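Local coordinates for protein MHP1 (Microbacterium liquefaciens, PDB 2JLN) that mediates the sodium-dependent binding and uptake of 5-aryl-substituted hydantoins, with a preference for 5-indolylmethyl and 5-benzyl hydantoin, at residues N89-A94 with L326-P331; F209-M214 with T425-F430; V224-D229 with L319-Y324; A374-S379 with I435-L440. One frame throughout, in Å; residues are numbered along the deposited sequence.

Contact 1. Residues N89-A94 with L326-P331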
loop_
_atom_site.group_PDB
_atom_site.type_symbol
_atom_site.label_atom_id
_atom_site.label_comp_id
_atom_site.label_asym_id
_atom_site.label_seq_id
_atom_site.Cartn_x
_atom_site.Cartn_y
_atom_site.Cartn_z
ATOM N N ASN A 89 -6.613 -4.052 -13.111
ATOM C CA ASN A 89 -6.143 -2.802 -12.445
ATOM C C ASN A 89 -6.989 -2.293 -11.331
ATOM O O ASN A 89 -8.191 -2.558 -11.307
ATOM C CB ASN A 89 -6.314 -1.627 -13.416
ATOM C CG ASN A 89 -5.049 -1.152 -13.979
ATOM O OD1 ASN A 89 -3.987 -1.578 -13.556
ATOM N ND2 ASN A 89 -5.134 -0.264 -14.957
ATOM N N PHE A 90 -6.397 -1.434 -10.505
ATOM C CA PHE A 90 -7.158 -0.525 -9.639
ATOM C C PHE A 90 -7.893 0.557 -10.467
ATOM O O PHE A 90 -9.123 0.702 -10.399
ATOM C CB PHE A 90 -6.227 0.139 -8.619
ATOM C CG PHE A 90 -6.881 1.233 -7.821
ATOM C CD1 PHE A 90 -6.626 2.572 -8.104
ATOM C CD2 PHE A 90 -7.760 0.931 -6.798
ATOM C CE1 PHE A 90 -7.222 3.578 -7.390
ATOM C CE2 PHE A 90 -8.359 1.935 -6.073
ATOM C CZ PHE A 90 -8.081 3.258 -6.376
ATOM N N THR A 91 -7.136 1.302 -11.271
ATOM C CA THR A 91 -7.702 2.408 -12.024
ATOM C C THR A 91 -8.860 1.970 -12.913
ATOM O O THR A 91 -9.882 2.660 -12.996
ATOM C CB THR A 91 -6.641 3.092 -12.880
ATOM O OG1 THR A 91 -5.532 3.473 -12.054
ATOM C CG2 THR A 91 -7.208 4.330 -13.522
ATOM N N VAL A 92 -8.693 0.826 -13.580
ATOM C CA VAL A 92 -9.761 0.223 -14.402
ATOM C C VAL A 92 -11.001 -0.241 -13.610
ATOM O O VAL A 92 -12.138 0.005 -14.033
ATOM C CB VAL A 92 -9.231 -0.961 -15.236
ATOM C CG1 VAL A 92 -10.376 -1.888 -15.638
ATOM C CG2 VAL A 92 -8.505 -0.451 -16.450
ATOM N N ALA A 93 -10.774 -0.915 -12.476
ATOM C CA ALA A 93 -11.862 -1.429 -11.631
ATOM C C ALA A 93 -12.763 -0.335 -11.034
ATOM O O ALA A 93 -13.931 -0.594 -10.737
ATOM C CB ALA A 93 -11.318 -2.333 -10.541
ATOM N N ALA A 94 -12.232 0.881 -10.858
ATOM C CA ALA A 94 -13.024 1.974 -10.288
ATOM C C ALA A 94 -14.116 2.447 -11.255
ATOM O O ALA A 94 -15.114 3.044 -10.847
ATOM C CB ALA A 94 -12.147 3.113 -9.864
ATOM N N LEU A 326 -1.695 6.146 -15.482
ATOM C CA LEU A 326 -1.321 6.821 -16.727
ATOM C C LEU A 326 -1.545 5.963 -17.975
ATOM O O LEU A 326 -2.257 6.366 -18.912
ATOM C CB LEU A 326 0.136 7.326 -16.684
ATOM C CG LEU A 326 0.417 8.526 -15.750
ATOM C CD1 LEU A 326 1.885 8.975 -15.824
ATOM C CD2 LEU A 326 -0.526 9.691 -16.039
ATOM N N CYS A 327 -0.948 4.780 -18.003
ATOM C CA CYS A 327 -0.983 3.994 -19.234
ATOM C C CYS A 327 -2.406 3.479 -19.482
ATOM O O CYS A 327 -2.707 2.839 -20.497
ATOM C CB CYS A 327 0.034 2.849 -19.186
ATOM S SG CYS A 327 -0.459 1.449 -18.167
ATOM N N SER A 328 -3.298 3.804 -18.563
ATOM C CA SER A 328 -4.602 3.192 -18.562
ATOM C C SER A 328 -5.723 4.217 -18.727
ATOM O O SER A 328 -6.844 3.855 -19.071
ATOM C CB SER A 328 -4.742 2.377 -17.287
ATOM O OG SER A 328 -6.078 2.256 -16.932
ATOM N N THR A 329 -5.411 5.493 -18.496
ATOM C CA THR A 329 -6.323 6.621 -18.778
ATOM C C THR A 329 -6.024 7.258 -20.154
ATOM O O THR A 329 -6.937 7.688 -20.867
ATOM C CB THR A 329 -6.190 7.764 -17.728
ATOM O OG1 THR A 329 -6.655 7.334 -16.441
ATOM C CG2 THR A 329 -6.976 8.992 -18.187
ATOM N N PHE A 330 -4.736 7.344 -20.502
ATOM C CA PHE A 330 -4.313 7.787 -21.837
ATOM C C PHE A 330 -3.662 6.631 -22.617
ATOM O O PHE A 330 -2.429 6.619 -22.851
ATOM C CB PHE A 330 -3.382 8.993 -21.722
ATOM C CG PHE A 330 -3.900 10.020 -20.802
ATOM C CD1 PHE A 330 -3.310 10.217 -19.569
ATOM C CD2 PHE A 330 -5.035 10.733 -21.137
ATOM C CE1 PHE A 330 -3.825 11.145 -18.686
ATOM C CE2 PHE A 330 -5.554 11.666 -20.273
ATOM C CZ PHE A 330 -4.950 11.880 -19.033
ATOM N N PRO A 331 -4.496 5.651 -23.020
ATOM C CA PRO A 331 -3.906 4.377 -23.405
ATOM C C PRO A 331 -3.131 4.432 -24.734
ATOM O O PRO A 331 -2.251 3.600 -24.914
ATOM C CB PRO A 331 -5.122 3.441 -23.443
ATOM C CG PRO A 331 -6.260 4.347 -23.671
ATOM C CD PRO A 331 -5.955 5.543 -22.882
#
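Ser-328 is the residue on which three side chains of 89-94 converge, and its hydroxyl takes part in every one of those approaches. Among polar atoms, Asn-89 ND2 lies 3.3 Å from Ser-328 OG and 3.5 Å from Ser-328 CB. With Ser-328 OG anti to the backbone N (chi1 154°), the hydroxyl sits between Asn-89 ND2 and Val-92 CG2. A hydrogen bond from Thr-91 OG1 to Thr-325 OG1, just before the second segment, connects the two parts, while Thr-329 OG1 is bonded back to Thr-325 O within its own helix.

This joins the short helix 90-93, in the connection between the transmembrane helices 58-79 and 104-137, to the last turn of helix 314-329, with 231 residues between the segments. The chain leaves helical geometry at Phe-330.

The remaining approaches are methyl groups against hydroxyl oxygens. Val-92 CG2 comes to 3.7 Å from Ser-328 OG. Thr-91 CG2 lies about equally far from two hydroxyls, 4.1 Å from Ser-328 OG and 4.2 Å from Thr-329 OG1. Only 135 Å² is buried between the segments; helix 104-137 closes in alongside, where Ile-107 touches Thr-91 and Leu-104 touches Thr-329.

Contact 2. Residues F209-M214 with T425-F430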
loop_
_atom_site.group_PDB
_atom_site.type_symbol
_atom_site.label_atom_id
_atom_site.label_comp_id
_atom_site.label_asym_id
_atom_site.label_seq_id
_atom_site.Cartn_x
_atom_site.Cartn_y
_atom_site.Cartn_z
ATOM N N PHE A 209 -6.906 3.219 23.494
ATOM C CA PHE A 209 -6.240 2.127 22.791
ATOM C C PHE A 209 -6.770 1.881 21.371
ATOM O O PHE A 209 -6.050 1.330 20.533
ATOM C CB PHE A 209 -6.337 0.842 23.591
ATOM C CG PHE A 209 -5.544 -0.277 23.020
ATOM C CD1 PHE A 209 -4.176 -0.337 23.219
ATOM C CD2 PHE A 209 -6.164 -1.273 22.292
ATOM C CE1 PHE A 209 -3.436 -1.375 22.704
ATOM C CE2 PHE A 209 -5.454 -2.310 21.778
ATOM C CZ PHE A 209 -4.078 -2.373 21.976
ATOM N N SER A 210 -8.024 2.260 21.121
ATOM C CA SER A 210 -8.638 2.123 19.799
ATOM C C SER A 210 -7.970 3.070 18.795
ATOM O O SER A 210 -7.797 2.744 17.616
ATOM C CB SER A 210 -10.131 2.461 19.880
ATOM O OG SER A 210 -10.348 3.872 19.801
ATOM N N THR A 211 -7.616 4.255 19.269
ATOM C CA THR A 211 -7.053 5.271 18.411
ATOM C C THR A 211 -5.613 4.943 18.154
ATOM O O THR A 211 -4.999 5.503 17.247
ATOM C CB THR A 211 -7.114 6.645 19.077
ATOM O OG1 THR A 211 -8.467 7.120 19.048
ATOM C CG2 THR A 211 -6.169 7.646 18.380
ATOM N N ALA A 212 -5.062 4.044 18.966
ATOM C CA ALA A 212 -3.690 3.587 18.759
ATOM C C ALA A 212 -3.657 2.638 17.566
ATOM O O ALA A 212 -2.867 2.823 16.631
ATOM C CB ALA A 212 -3.174 2.897 19.998
ATOM N N ILE A 213 -4.536 1.634 17.612
ATOM C CA ILE A 213 -4.671 0.656 16.551
ATOM C C ILE A 213 -4.892 1.378 15.232
ATOM O O ILE A 213 -4.277 1.044 14.215
ATOM C CB ILE A 213 -5.842 -0.294 16.793
ATOM C CG1 ILE A 213 -5.716 -0.981 18.148
ATOM C CG2 ILE A 213 -5.903 -1.351 15.694
ATOM C CD1 ILE A 213 -6.637 -2.199 18.315
ATOM N N MET A 214 -5.761 2.379 15.257
ATOM C CA MET A 214 -6.041 3.177 14.073
ATOM C C MET A 214 -4.828 3.926 13.544
ATOM O O MET A 214 -4.850 4.391 12.423
ATOM C CB MET A 214 -7.159 4.180 14.370
ATOM C CG MET A 214 -7.692 4.925 13.158
ATOM S SD MET A 214 -8.380 3.770 11.955
ATOM C CE MET A 214 -9.049 2.484 13.033
ATOM N N THR A 425 -16.654 11.620 13.790
ATOM C CA THR A 425 -15.845 10.698 14.601
ATOM C C THR A 425 -14.323 10.703 14.310
ATOM O O THR A 425 -13.766 9.676 13.929
ATOM C CB THR A 425 -16.404 9.243 14.506
ATOM O OG1 THR A 425 -16.209 8.736 13.180
ATOM C CG2 THR A 425 -17.890 9.216 14.816
ATOM N N PRO A 426 -13.653 11.854 14.514
ATOM C CA PRO A 426 -12.252 12.163 14.183
ATOM C C PRO A 426 -11.138 11.135 14.477
ATOM O O PRO A 426 -10.221 11.036 13.664
ATOM C CB PRO A 426 -12.008 13.455 14.956
ATOM C CG PRO A 426 -13.293 14.143 14.843
ATOM C CD PRO A 426 -14.347 13.062 14.984
ATOM N N ASP A 427 -11.175 10.394 15.576
ATOM C CA ASP A 427 -10.090 9.431 15.790
ATOM C C ASP A 427 -10.282 8.106 15.040
ATOM O O ASP A 427 -9.422 7.231 15.094
ATOM C CB ASP A 427 -9.844 9.192 17.280
ATOM C CG ASP A 427 -9.249 10.416 17.980
ATOM O OD1 ASP A 427 -8.949 10.348 19.207
ATOM O OD2 ASP A 427 -9.080 11.451 17.287
ATOM N N LEU A 428 -11.410 7.973 14.341
ATOM C CA LEU A 428 -11.714 6.788 13.538
ATOM C C LEU A 428 -12.205 7.130 12.123
ATOM O O LEU A 428 -12.787 6.277 11.463
ATOM C CB LEU A 428 -12.772 5.937 14.234
ATOM C CG LEU A 428 -12.477 5.397 15.634
ATOM C CD1 LEU A 428 -13.765 4.927 16.298
ATOM C CD2 LEU A 428 -11.450 4.281 15.617
ATOM N N MET A 429 -11.962 8.362 11.668
ATOM C CA MET A 429 -12.414 8.880 10.363
ATOM C C MET A 429 -12.498 7.872 9.195
ATOM O O MET A 429 -13.569 7.688 8.600
ATOM C CB MET A 429 -11.539 10.057 9.941
ATOM C CG MET A 429 -12.265 11.078 9.105
ATOM S SD MET A 429 -11.252 12.466 8.520
ATOM C CE MET A 429 -10.982 11.985 6.812
ATOM N N PHE A 430 -11.372 7.239 8.859
ATOM C CA PHE A 430 -11.312 6.223 7.791
ATOM C C PHE A 430 -12.370 5.118 7.898
ATOM O O PHE A 430 -13.083 4.846 6.942
ATOM C CB PHE A 430 -9.926 5.584 7.767
ATOM C CG PHE A 430 -9.809 4.405 6.841
ATOM C CD1 PHE A 430 -9.753 4.587 5.461
ATOM C CD2 PHE A 430 -9.716 3.113 7.345
ATOM C CE1 PHE A 430 -9.626 3.504 4.599
ATOM C CE2 PHE A 430 -9.583 2.017 6.475
ATOM C CZ PHE A 430 -9.546 2.216 5.105
#
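Thr-211 and Asp-427 form the polar half of the first shell: Thr-211 OG1 donates a weak hydrogen bond to Asp-427 OD1 at 3.3 Å, and the two side chains cross obliquely. The methyl CG2 of Thr-211 stays near the same carboxylate oxygen, 4.0 Å from Asp-427 OD1. Met-214 supplies the rest. Its CG, anti to the backbone N (chi1 -171°), approaches the main-chain oxygen Asp-427 O at 3.5 Å. Beyond CG the chain bends at both chi2 and chi3, and Met-214 CE ends 4.0 Å from Leu-428 CD2 in an apolar contact, the two side chains meeting at about a right angle. Ser-210 adds a looser approach, OG to Leu-428 CD2 at 4.3 Å.

The second shell is backbone. Met-214 N bonds to Ser-210 O at 3.1 Å, which places Ser-210, Thr-211 and Met-214 within one helical turn. In 425-430 a turn is closed by Leu-428 N to Thr-425 O at 2.9 Å, and Thr-425 OG1 is hydrogen-bonded to Thr-432 OG1 one turn into helix 429-448.

The contact thus joins the first turns of transmembrane helix 6 to the entry of helix 12, on the surface of the protein. Helix 58-79 receives Phe-209 at Ala-64, Ile-213 at Ala-67 and Ile-71, and Phe-430 at Leu-75, while helix 356-368 packs on Met-429 through Leu-365 and Ser-368.

Contact 3. Residues V224-D229 with L319-Y324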
loop_
_atom_site.group_PDB
_atom_site.type_symbol
_atom_site.label_atom_id
_atom_site.label_comp_id
_atom_site.label_asym_id
_atom_site.label_seq_id
_atom_site.Cartn_x
_atom_site.Cartn_y
_atom_site.Cartn_z
ATOM N N VAL A 224 -3.852 -0.903 0.860
ATOM C CA VAL A 224 -5.036 -1.749 0.956
ATOM C C VAL A 224 -6.151 -1.333 0.009
ATOM O O VAL A 224 -6.863 -2.169 -0.540
ATOM C CB VAL A 224 -5.597 -1.770 2.388
ATOM C CG1 VAL A 224 -7.114 -2.007 2.375
ATOM C CG2 VAL A 224 -4.874 -2.836 3.208
ATOM N N VAL A 225 -6.306 -0.041 -0.184
ATOM C CA VAL A 225 -7.326 0.454 -1.089
ATOM C C VAL A 225 -6.974 0.240 -2.582
ATOM O O VAL A 225 -7.825 0.391 -3.467
ATOM C CB VAL A 225 -7.669 1.908 -0.733
ATOM C CG1 VAL A 225 -7.933 2.755 -1.952
ATOM C CG2 VAL A 225 -8.838 1.911 0.221
ATOM N N SER A 226 -5.739 -0.163 -2.868
ATOM C CA SER A 226 -5.375 -0.444 -4.257
ATOM C C SER A 226 -4.399 -1.621 -4.480
ATOM O O SER A 226 -3.585 -1.574 -5.419
ATOM C CB SER A 226 -4.838 0.826 -4.937
ATOM O OG SER A 226 -3.568 1.196 -4.417
ATOM N N ILE A 227 -4.481 -2.678 -3.664
ATOM C CA ILE A 227 -3.658 -3.853 -3.942
ATOM C C ILE A 227 -3.833 -4.372 -5.365
ATOM O O ILE A 227 -2.883 -4.891 -5.914
ATOM C CB ILE A 227 -3.827 -5.055 -2.967
ATOM C CG1 ILE A 227 -5.094 -4.925 -2.162
ATOM C CG2 ILE A 227 -2.593 -5.217 -2.065
ATOM C CD1 ILE A 227 -6.283 -4.960 -2.993
ATOM N N HIS A 228 -5.012 -4.248 -5.968
ATOM C CA HIS A 228 -5.177 -4.717 -7.340
ATOM C C HIS A 228 -3.850 -4.750 -8.106
ATOM O O HIS A 228 -3.521 -5.731 -8.783
ATOM C CB HIS A 228 -6.091 -3.809 -8.140
ATOM C CG HIS A 228 -7.452 -3.642 -7.566
ATOM N ND1 HIS A 228 -7.684 -2.974 -6.387
ATOM C CD2 HIS A 228 -8.665 -4.003 -8.045
ATOM C CE1 HIS A 228 -8.984 -2.939 -6.154
ATOM N NE2 HIS A 228 -9.600 -3.558 -7.143
ATOM N N ASP A 229 -3.093 -3.665 -8.016
ATOM C CA ASP A 229 -1.933 -3.532 -8.878
ATOM C C ASP A 229 -0.819 -4.580 -8.600
ATOM O O ASP A 229 0.062 -4.796 -9.412
ATOM C CB ASP A 229 -1.468 -2.065 -8.905
ATOM C CG ASP A 229 -2.603 -1.094 -9.372
ATOM O OD1 ASP A 229 -3.614 -1.599 -9.923
ATOM O OD2 ASP A 229 -2.510 0.163 -9.201
ATOM N N LEU A 319 5.010 3.469 -6.621
ATOM C CA LEU A 319 5.268 3.793 -8.036
ATOM C C LEU A 319 4.433 2.994 -9.030
ATOM O O LEU A 319 4.007 3.537 -10.036
ATOM C CB LEU A 319 6.748 3.630 -8.375
ATOM C CG LEU A 319 7.160 4.310 -9.668
ATOM C CD1 LEU A 319 7.010 5.816 -9.529
ATOM C CD2 LEU A 319 8.583 3.948 -9.927
ATOM N N LEU A 320 4.221 1.710 -8.743
ATOM C CA LEU A 320 3.319 0.855 -9.515
ATOM C C LEU A 320 1.983 1.513 -9.823
ATOM O O LEU A 320 1.551 1.498 -10.970
ATOM C CB LEU A 320 3.018 -0.448 -8.775
ATOM C CG LEU A 320 3.949 -1.630 -8.974
ATOM C CD1 LEU A 320 3.363 -2.850 -8.300
ATOM C CD2 LEU A 320 4.137 -1.862 -10.467
ATOM N N SER A 321 1.316 2.074 -8.816
ATOM C CA SER A 321 -0.049 2.533 -9.041
ATOM C C SER A 321 -0.217 3.830 -9.813
ATOM O O SER A 321 -1.232 4.013 -10.469
ATOM C CB SER A 321 -0.846 2.580 -7.750
ATOM O OG SER A 321 -0.867 1.291 -7.157
ATOM N N PRO A 322 0.736 4.758 -9.730
ATOM C CA PRO A 322 0.460 5.824 -10.699
ATOM C C PRO A 322 0.816 5.415 -12.149
ATOM O O PRO A 322 0.153 5.859 -13.106
ATOM C CB PRO A 322 1.325 6.994 -10.188
ATOM C CG PRO A 322 2.309 6.366 -9.273
ATOM C CD PRO A 322 1.548 5.257 -8.617
ATOM N N ALA A 323 1.842 4.577 -12.309
ATOM C CA ALA A 323 2.147 4.011 -13.616
ATOM C C ALA A 323 0.879 3.451 -14.298
ATOM O O ALA A 323 0.517 3.909 -15.368
ATOM C CB ALA A 323 3.249 2.953 -13.524
ATOM N N TYR A 324 0.192 2.490 -13.693
ATOM C CA TYR A 324 -1.006 1.941 -14.323
ATOM C C TYR A 324 -2.147 2.946 -14.537
ATOM O O TYR A 324 -2.997 2.723 -15.426
ATOM C CB TYR A 324 -1.569 0.764 -13.544
ATOM C CG TYR A 324 -0.796 -0.505 -13.676
ATOM C CD1 TYR A 324 -0.196 -1.067 -12.571
ATOM C CD2 TYR A 324 -0.686 -1.163 -14.888
ATOM C CE1 TYR A 324 0.512 -2.239 -12.661
ATOM C CE2 TYR A 324 0.014 -2.352 -14.991
ATOM C CZ TYR A 324 0.616 -2.879 -13.863
ATOM O OH TYR A 324 1.333 -4.047 -13.880
#
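Asp-229 reaches from 224-229 to both Ser-321 and Tyr-324, and each of its side-chain atoms has a partner. CB lies 3.8 Å from Ser-321 OG and 4.0 Å from Tyr-324 CD1. CG, beside the backbone N (chi1 -57°), also comes within 4.0 Å of Tyr-324 CD1; the two side chains slide past each other in opposite directions, with carboxylate and ring planes 54° apart. At the tip, OD2 accepts a hydrogen bond from Ser-321 OG at 2.9 Å, met on its anti side and 20° out of the carboxylate plane. The second oxygen, OD1, accepts from the backbone N of Phe-90.

The contact's centre is about 8 Å from that of the chain, in a LeuT-type (APC clan) fold. Asp-229 lies just beyond transmembrane helix 6, whose helical path breaks after Val-224; helix 314-329 is kinked at Ser-321 and Pro-322 and also carries the substrate-site residue Asn-318, its side chain about 8 Å from that of Ser-321. With an alanine at Asp-229, the Ser-321 hydroxyl and the Phe-90 N-H would probably be left without their acceptor, and Tyr-324 CD1 would lose its contact with CG but keep that with CB.

At the backbone of the same residue, Leu-320 CD1 lies 4.0 Å from the carbonyl oxygen Asp-229 O. Ser-226 OG stands 3.8 Å from Ser-321 OG, but is hydrogen-bonded to Ala-222 O and to Lys-110 NZ.

Contact 4. Residues A374-S379 with I435-L440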
loop_
_atom_site.group_PDB
_atom_site.type_symbol
_atom_site.label_atom_id
_atom_site.label_comp_id
_atom_site.label_asym_id
_atom_site.label_seq_id
_atom_site.Cartn_x
_atom_site.Cartn_y
_atom_site.Cartn_z
ATOM N N ALA A 374 -12.932 2.904 -0.472
ATOM C CA ALA A 374 -12.833 1.466 -0.226
ATOM C C ALA A 374 -14.206 0.875 0.046
ATOM O O ALA A 374 -14.458 -0.302 -0.241
ATOM C CB ALA A 374 -11.915 1.191 0.934
ATOM N N GLY A 375 -15.095 1.713 0.586
ATOM C CA GLY A 375 -16.408 1.279 1.027
ATOM C C GLY A 375 -17.354 1.106 -0.133
ATOM O O GLY A 375 -18.152 0.193 -0.174
ATOM N N ILE A 376 -17.249 2.001 -1.092
ATOM C CA ILE A 376 -18.099 1.980 -2.264
ATOM C C ILE A 376 -17.672 0.887 -3.248
ATOM O O ILE A 376 -18.492 0.370 -4.003
ATOM C CB ILE A 376 -18.082 3.358 -2.947
ATOM C CG1 ILE A 376 -19.005 4.305 -2.196
ATOM C CG2 ILE A 376 -18.501 3.262 -4.401
ATOM C CD1 ILE A 376 -18.935 5.706 -2.698
ATOM N N MET A 377 -16.388 0.543 -3.246
ATOM C CA MET A 377 -15.889 -0.444 -4.193
ATOM C C MET A 377 -16.183 -1.833 -3.660
ATOM O O MET A 377 -16.526 -2.723 -4.438
ATOM C CB MET A 377 -14.401 -0.279 -4.481
ATOM C CG MET A 377 -14.081 0.906 -5.361
ATOM S SD MET A 377 -12.348 1.021 -5.900
ATOM C CE MET A 377 -12.412 -0.046 -7.332
ATOM N N ILE A 378 -16.074 -2.028 -2.344
ATOM C CA ILE A 378 -16.381 -3.346 -1.799
ATOM C C ILE A 378 -17.871 -3.623 -2.020
ATOM O O ILE A 378 -18.262 -4.765 -2.304
ATOM C CB ILE A 378 -16.015 -3.491 -0.307
ATOM C CG1 ILE A 378 -14.512 -3.614 -0.138
ATOM C CG2 ILE A 378 -16.681 -4.724 0.312
ATOM C CD1 ILE A 378 -14.064 -3.317 1.279
ATOM N N SER A 379 -18.686 -2.571 -1.934
ATOM C CA SER A 379 -20.138 -2.728 -1.985
ATOM C C SER A 379 -20.664 -2.929 -3.409
ATOM O O SER A 379 -21.485 -3.814 -3.650
ATOM C CB SER A 379 -20.833 -1.535 -1.329
ATOM O OG SER A 379 -22.207 -1.797 -1.117
ATOM N N ILE A 435 -17.637 2.390 6.342
ATOM C CA ILE A 435 -18.918 1.838 6.780
ATOM C C ILE A 435 -20.131 2.655 6.290
ATOM O O ILE A 435 -21.182 2.101 5.963
ATOM C CB ILE A 435 -18.984 1.753 8.316
ATOM C CG1 ILE A 435 -18.020 0.699 8.844
ATOM C CG2 ILE A 435 -20.395 1.439 8.755
ATOM C CD1 ILE A 435 -18.502 -0.721 8.680
ATOM N N ALA A 436 -19.993 3.976 6.262
ATOM C CA ALA A 436 -21.059 4.842 5.770
ATOM C C ALA A 436 -21.260 4.701 4.236
ATOM O O ALA A 436 -22.387 4.511 3.747
ATOM C CB ALA A 436 -20.762 6.274 6.146
ATOM N N ALA A 437 -20.158 4.804 3.492
ATOM C CA ALA A 437 -20.197 4.686 2.044
ATOM C C ALA A 437 -20.734 3.330 1.652
ATOM O O ALA A 437 -21.614 3.221 0.803
ATOM C CB ALA A 437 -18.835 4.891 1.461
ATOM N N LEU A 438 -20.208 2.288 2.273
ATOM C CA LEU A 438 -20.709 0.942 2.009
ATOM C C LEU A 438 -22.243 0.903 2.087
ATOM O O LEU A 438 -22.900 0.577 1.102
ATOM C CB LEU A 438 -20.067 -0.058 2.966
ATOM C CG LEU A 438 -20.080 -1.542 2.659
ATOM C CD1 LEU A 438 -19.191 -2.300 3.658
ATOM C CD2 LEU A 438 -21.494 -1.988 2.763
ATOM N N LEU A 439 -22.816 1.286 3.227
ATOM C CA LEU A 439 -24.276 1.223 3.395
ATOM C C LEU A 439 -25.132 2.148 2.478
ATOM O O LEU A 439 -26.154 1.708 1.961
ATOM C CB LEU A 439 -24.675 1.354 4.875
ATOM C CG LEU A 439 -24.203 0.189 5.764
ATOM C CD1 LEU A 439 -24.161 0.562 7.243
ATOM C CD2 LEU A 439 -25.009 -1.074 5.551
ATOM N N LEU A 440 -24.737 3.398 2.246
ATOM C CA LEU A 440 -25.539 4.257 1.372
ATOM C C LEU A 440 -25.507 3.857 -0.114
ATOM O O LEU A 440 -26.449 4.146 -0.861
ATOM C CB LEU A 440 -25.119 5.714 1.499
ATOM C CG LEU A 440 -24.894 6.243 2.912
ATOM C CD1 LEU A 440 -24.553 7.753 2.859
ATOM C CD2 LEU A 440 -26.106 5.960 3.850
#
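Gly-375 and Leu-438 bring the two helices together most closely: their CA atoms are 4.4 Å apart, and the axes of the two short segments approach to 7.1 Å. Here Gly-375 O faces Leu-438 CA at 3.4 Å in a CA-H...O contact with an angle of 135° at the hydrogen. A beta-carbon on Gly-375 would point into helix 435-440, toward Leu-438 N and Ala-437 CB, consistent with a glycine at this closest point. Beside it, Ile-376 CG1 lies 3.7 Å from Ala-437 CB.

The segments run in the same general sense and cross at -37°. With Gly-375 and Ser-379 one turn apart on the same face, this is a small-xxx-small crossing of the right-handed GxxxG-like kind, here between transmembrane helices 10 and 12. Ser-379 OG donates a weak hydrogen bond of 3.3 Å to Leu-438 O, a carbonyl oxygen of the opposing helix.

Leu-438 has its CB and CG by Gly-375 O at the close point and its CD2 farther along, at Ser-379. CG is anti to the backbone N (chi1 -162°) and rests 3.8 Å from Gly-375 O, while CD2 reaches Ser-379 OG at 3.9 Å. An alanine here would probably open a gap beside Ser-379, where CG and CD2 lay, while CB would stay near Gly-375 O and the backbone CA-H...O contact would not depend on the lost atoms. Farther out, the side chain of Ile-378 comes no nearer than 4.8 Å to helix 435-440, and Ile-435 and Leu-439 turn away from helix 374-379 to lie on the surface.

Contacts 1 and 3 are neighbours, with centres 10 Å apart; they share helix 314-329 and touch directly. Contacts 2 and 4 share helix 429-448, their centres 18 Å apart, without touching. Between the pairs, Met-377 CE packs on Ala-94 CA at 3.6 Å, joining contacts 1 and 4, and Val-225 meets Ala-374, joining contacts 3 and 4. Along the chain, contact 3 is nested within both contact 1 and contact 2, while contact 2 crosses contacts 1 and 4. Transmembrane helix 6 enters contact 2 with its first turns and contact 3 at and just past its end, so the region of helix 6 reaches helix 12 at one end and helix 8 at the other.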